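PDB 5B04: probable translation initiation factor eIF-2B subunit gamma from Schizosaccharomyces pombe, which acts as a component of the eIF2B complex, which catalyses the exchange of GDP for GTP on the gamma subunit of initiation factor eIF2. Local coordinates for residues K193-L206 against H228-A240. The protein carries 3 engineered substitutions. Residues are numbered along the deposited sequence; the frame is centred on the assembly and turned at random.
Sequences KQLIGIEEKTSRLL and HPRVTLNTNLSDA
Ile198 and Thr232 face each other as an antiparallel hydrogen-bonded pair, with Ile198 N to Thr232 O and Thr232 N to Ile198 O both at 3.0 Å. Ile196 N donates to Asn234 O. The contact is close on the side of Leu206, which lays CD2 over one face of the His228 ring (CH-pi, 4.0 Å from its centroid), while its other methyl, CD1, meets Val231 CG2 at 3.6 Å. Glu199 comes to the rim of the same ring: with CG anti to the backbone N (chi1 -178°), its extended chain carries OE1 near the ring plane, where His228 ND1 makes a weak hydrogen bond of 2.8 Å, carboxylate and ring standing 66° apart. Replacing His228 by alanine is likely to leave the Glu199 carboxylate without this donor and Leu206 CD2 without a ring to lie on. The looser, more exposed side lies at Lys193, whose CE rests against Thr235 OG1 at 3.3 Å, and Gln194, whose OE1 takes a weak hydrogen bond of 3.3 Å from Asp239 N. Facing the neighbouring epsilon subunit, Glu200 OE2 accepts from Thr232 OG1 through its anti lone pair and forms a salt bridge with Lys181 of that chain, which also bonds to Thr232 OG1. Strand 196-199 returns through a short loop to strand 204-207, with a G1 beta bulge where Ser203 and Arg204 both face Glu199. This hairpin adds to strand 230-245 of the nucleotidyltransferase-like domain, whose Arg230 to Asn234 part also pairs in an antiparallel ladder with the epsilon subunit, carrying the sheet across the interface, while Ile196 rests on Tyr174 of strand 170-176.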
# COMPACT_ATOMS: atom_id res chain seq x y z
N LYS E 193 -66.81 1.29 -22.80
CA LYS E 193 -65.43 1.73 -22.70
C LYS E 193 -65.24 2.62 -21.48
O LYS E 193 -66.20 3.19 -20.97
CB LYS E 193 -65.00 2.46 -23.98
CG LYS E 193 -63.88 1.76 -24.72
CD LYS E 193 -63.14 2.71 -25.64
CE LYS E 193 -61.93 2.02 -26.25
NZ LYS E 193 -62.17 0.57 -26.47
N GLN E 194 -64.00 2.73 -21.03
CA GLN E 194 -63.69 3.44 -19.80
C GLN E 194 -62.33 4.11 -19.91
O GLN E 194 -61.42 3.55 -20.51
CB GLN E 194 -63.71 2.47 -18.62
CG GLN E 194 -63.15 1.10 -18.97
CD GLN E 194 -63.24 0.12 -17.82
OE1 GLN E 194 -63.74 -0.99 -17.98
NE2 GLN E 194 -62.74 0.53 -16.66
N LEU E 195 -62.19 5.29 -19.31
CA LEU E 195 -60.93 6.02 -19.37
C LEU E 195 -60.27 6.10 -17.99
O LEU E 195 -60.89 6.53 -17.02
CB LEU E 195 -61.16 7.42 -19.94
CG LEU E 195 -59.98 8.40 -19.94
CD1 LEU E 195 -58.72 7.78 -20.48
CD2 LEU E 195 -60.36 9.59 -20.77
N ILE E 196 -59.01 5.69 -17.93
CA ILE E 196 -58.27 5.66 -16.67
C ILE E 196 -57.02 6.53 -16.72
O ILE E 196 -56.11 6.30 -17.52
CB ILE E 196 -57.86 4.22 -16.31
CG1 ILE E 196 -59.10 3.33 -16.17
CG2 ILE E 196 -57.03 4.20 -15.04
CD1 ILE E 196 -60.10 3.86 -15.17
N GLY E 197 -56.98 7.54 -15.85
CA GLY E 197 -55.82 8.41 -15.75
C GLY E 197 -54.99 8.10 -14.52
O GLY E 197 -55.41 8.37 -13.39
N ILE E 198 -53.81 7.54 -14.73
CA ILE E 198 -52.93 7.17 -13.62
C ILE E 198 -51.61 7.94 -13.67
O ILE E 198 -51.20 8.41 -14.73
CB ILE E 198 -52.63 5.65 -13.62
CG1 ILE E 198 -52.07 5.21 -14.98
CG2 ILE E 198 -53.88 4.87 -13.29
CD1 ILE E 198 -50.57 4.98 -14.98
N GLU E 199 -50.95 8.05 -12.52
CA GLU E 199 -49.71 8.81 -12.45
C GLU E 199 -48.48 7.99 -12.08
O GLU E 199 -48.18 7.79 -10.90
CB GLU E 199 -49.84 9.97 -11.46
CG GLU E 199 -48.58 10.82 -11.40
CD GLU E 199 -48.46 11.62 -10.13
OE1 GLU E 199 -48.28 12.85 -10.22
OE2 GLU E 199 -48.54 11.02 -9.04
N GLU E 200 -47.80 7.49 -13.10
CA GLU E 200 -46.38 7.21 -13.02
C GLU E 200 -45.75 8.60 -12.93
O GLU E 200 -46.07 9.44 -13.76
CB GLU E 200 -45.91 6.47 -14.27
CG GLU E 200 -46.62 6.98 -15.53
CD GLU E 200 -46.35 6.15 -16.76
OE1 GLU E 200 -45.53 5.21 -16.70
OE2 GLU E 200 -46.98 6.44 -17.81
N LYS E 201 -44.89 8.91 -11.95
CA LYS E 201 -44.24 8.05 -10.96
C LYS E 201 -45.07 7.19 -10.01
O LYS E 201 -44.86 5.98 -9.91
CB LYS E 201 -43.39 8.98 -10.09
CG LYS E 201 -43.96 10.40 -10.09
CD LYS E 201 -43.37 11.31 -9.03
CE LYS E 201 -44.12 12.65 -9.00
NZ LYS E 201 -45.48 12.53 -8.39
N THR E 202 -45.99 7.83 -9.29
CA THR E 202 -46.58 7.26 -8.09
C THR E 202 -47.54 6.09 -8.30
O THR E 202 -47.99 5.47 -7.34
CB THR E 202 -47.34 8.35 -7.30
OG1 THR E 202 -48.42 8.85 -8.10
CG2 THR E 202 -46.40 9.49 -6.96
N SER E 203 -47.85 5.79 -9.56
CA SER E 203 -48.81 4.75 -9.92
C SER E 203 -50.17 4.98 -9.25
O SER E 203 -50.96 4.05 -9.10
CB SER E 203 -48.28 3.36 -9.57
OG SER E 203 -48.20 3.18 -8.16
N ARG E 204 -50.41 6.22 -8.84
CA ARG E 204 -51.64 6.57 -8.15
C ARG E 204 -52.74 6.95 -9.13
O ARG E 204 -52.53 7.77 -10.03
CB ARG E 204 -51.41 7.72 -7.16
CG ARG E 204 -50.54 7.36 -5.97
CD ARG E 204 -50.71 8.39 -4.87
NE ARG E 204 -51.95 9.14 -5.04
CZ ARG E 204 -52.18 10.33 -4.50
NH1 ARG E 204 -51.27 10.92 -3.75
NH2 ARG E 204 -53.34 10.94 -4.72
N LEU E 205 -53.91 6.36 -8.94
CA LEU E 205 -55.06 6.64 -9.79
C LEU E 205 -55.52 8.08 -9.63
O LEU E 205 -55.60 8.60 -8.51
CB LEU E 205 -56.19 5.68 -9.45
CG LEU E 205 -57.42 5.75 -10.35
CD1 LEU E 205 -57.37 4.66 -11.41
CD2 LEU E 205 -58.65 5.63 -9.50
N LEU E 206 -55.83 8.73 -10.75
CA LEU E 206 -56.23 10.14 -10.72
C LEU E 206 -57.60 10.37 -11.35
O LEU E 206 -58.43 11.09 -10.80
CB LEU E 206 -55.18 11.00 -11.42
CG LEU E 206 -53.93 11.25 -10.57
CD1 LEU E 206 -52.87 12.00 -11.36
CD2 LEU E 206 -54.30 12.03 -9.31
N HIS E 228 -49.57 16.69 -9.04
CA HIS E 228 -49.56 15.70 -10.13
C HIS E 228 -49.53 16.31 -11.54
O HIS E 228 -50.48 16.13 -12.30
CB HIS E 228 -50.79 14.80 -10.02
CG HIS E 228 -50.98 14.19 -8.67
ND1 HIS E 228 -50.11 13.28 -8.13
CD2 HIS E 228 -51.96 14.37 -7.75
CE1 HIS E 228 -50.54 12.91 -6.93
NE2 HIS E 228 -51.66 13.56 -6.68
N PRO E 229 -48.45 17.03 -11.89
CA PRO E 229 -48.42 17.75 -13.17
C PRO E 229 -48.51 16.85 -14.39
O PRO E 229 -48.81 17.33 -15.49
CB PRO E 229 -47.07 18.47 -13.14
CG PRO E 229 -46.24 17.67 -12.20
CD PRO E 229 -47.18 17.16 -11.16
N ARG E 230 -48.26 15.56 -14.21
CA ARG E 230 -48.26 14.61 -15.32
C ARG E 230 -49.25 13.48 -15.10
O ARG E 230 -49.16 12.75 -14.11
CB ARG E 230 -46.86 14.05 -15.54
CG ARG E 230 -45.78 15.11 -15.68
CD ARG E 230 -44.43 14.48 -15.97
NE ARG E 230 -44.51 13.55 -17.09
CZ ARG E 230 -43.47 12.87 -17.57
NH1 ARG E 230 -42.27 13.02 -17.03
NH2 ARG E 230 -43.63 12.05 -18.60
N VAL E 231 -50.21 13.34 -16.02
CA VAL E 231 -51.21 12.28 -15.94
C VAL E 231 -51.28 11.50 -17.25
O VAL E 231 -51.38 12.09 -18.33
CB VAL E 231 -52.61 12.84 -15.62
CG1 VAL E 231 -53.58 11.71 -15.32
CG2 VAL E 231 -52.55 13.81 -14.45
N THR E 232 -51.23 10.18 -17.16
CA THR E 232 -51.32 9.32 -18.33
C THR E 232 -52.75 8.81 -18.54
O THR E 232 -53.33 8.20 -17.64
CB THR E 232 -50.37 8.11 -18.22
OG1 THR E 232 -49.01 8.56 -18.37
CG2 THR E 232 -50.67 7.09 -19.30
N LEU E 233 -53.31 9.06 -19.72
CA LEU E 233 -54.68 8.66 -20.02
C LEU E 233 -54.74 7.35 -20.81
O LEU E 233 -53.89 7.07 -21.65
CB LEU E 233 -55.40 9.77 -20.79
CG LEU E 233 -55.72 11.02 -19.96
CD1 LEU E 233 -56.37 12.09 -20.82
CD2 LEU E 233 -56.61 10.65 -18.78
N ASN E 234 -55.77 6.55 -20.53
CA ASN E 234 -55.93 5.21 -21.09
C ASN E 234 -57.39 4.75 -21.16
O ASN E 234 -57.98 4.42 -20.13
CB ASN E 234 -55.14 4.20 -20.24
CG ASN E 234 -53.74 3.94 -20.76
OD1 ASN E 234 -53.55 3.23 -21.74
ND2 ASN E 234 -52.75 4.50 -20.07
N THR E 235 -57.99 4.72 -22.35
CA THR E 235 -59.26 4.01 -22.51
C THR E 235 -58.97 2.61 -23.06
O THR E 235 -59.87 1.90 -23.52
CB THR E 235 -60.28 4.73 -23.45
OG1 THR E 235 -60.08 4.34 -24.81
CG2 THR E 235 -60.20 6.25 -23.31
N ASN E 236 -57.69 2.26 -23.05
CA ASN E 236 -57.23 0.94 -23.46
C ASN E 236 -57.37 -0.05 -22.31
O ASN E 236 -57.13 -1.25 -22.48
CB ASN E 236 -55.77 1.00 -23.92
CG ASN E 236 -55.34 -0.25 -24.66
OD1 ASN E 236 -56.16 -0.99 -25.20
ND2 ASN E 236 -54.04 -0.51 -24.66
N LEU E 237 -57.75 0.46 -21.15
CA LEU E 237 -57.81 -0.34 -19.95
C LEU E 237 -59.24 -0.63 -19.52
O LEU E 237 -60.12 0.21 -19.65
CB LEU E 237 -57.06 0.36 -18.82
CG LEU E 237 -55.59 0.63 -19.14
CD1 LEU E 237 -54.92 1.36 -17.99
CD2 LEU E 237 -54.86 -0.66 -19.47
N SER E 238 -59.45 -1.84 -19.02
CA SER E 238 -60.73 -2.23 -18.45
C SER E 238 -60.50 -2.78 -17.04
O SER E 238 -59.44 -3.33 -16.75
CB SER E 238 -61.43 -3.27 -19.32
OG SER E 238 -60.64 -4.44 -19.45
N ASP E 239 -61.49 -2.62 -16.17
CA ASP E 239 -61.35 -3.07 -14.79
C ASP E 239 -61.41 -4.59 -14.71
O ASP E 239 -62.33 -5.22 -15.22
CB ASP E 239 -62.44 -2.45 -13.91
CG ASP E 239 -62.36 -2.92 -12.48
OD1 ASP E 239 -61.23 -3.07 -11.96
OD2 ASP E 239 -63.42 -3.14 -11.86
N ALA E 240 -60.41 -5.17 -14.05
CA ALA E 240 -60.37 -6.62 -13.85
C ALA E 240 -61.14 -7.01 -12.60
O ALA E 240 -61.13 -8.17 -12.19
CB ALA E 240 -58.93 -7.09 -13.76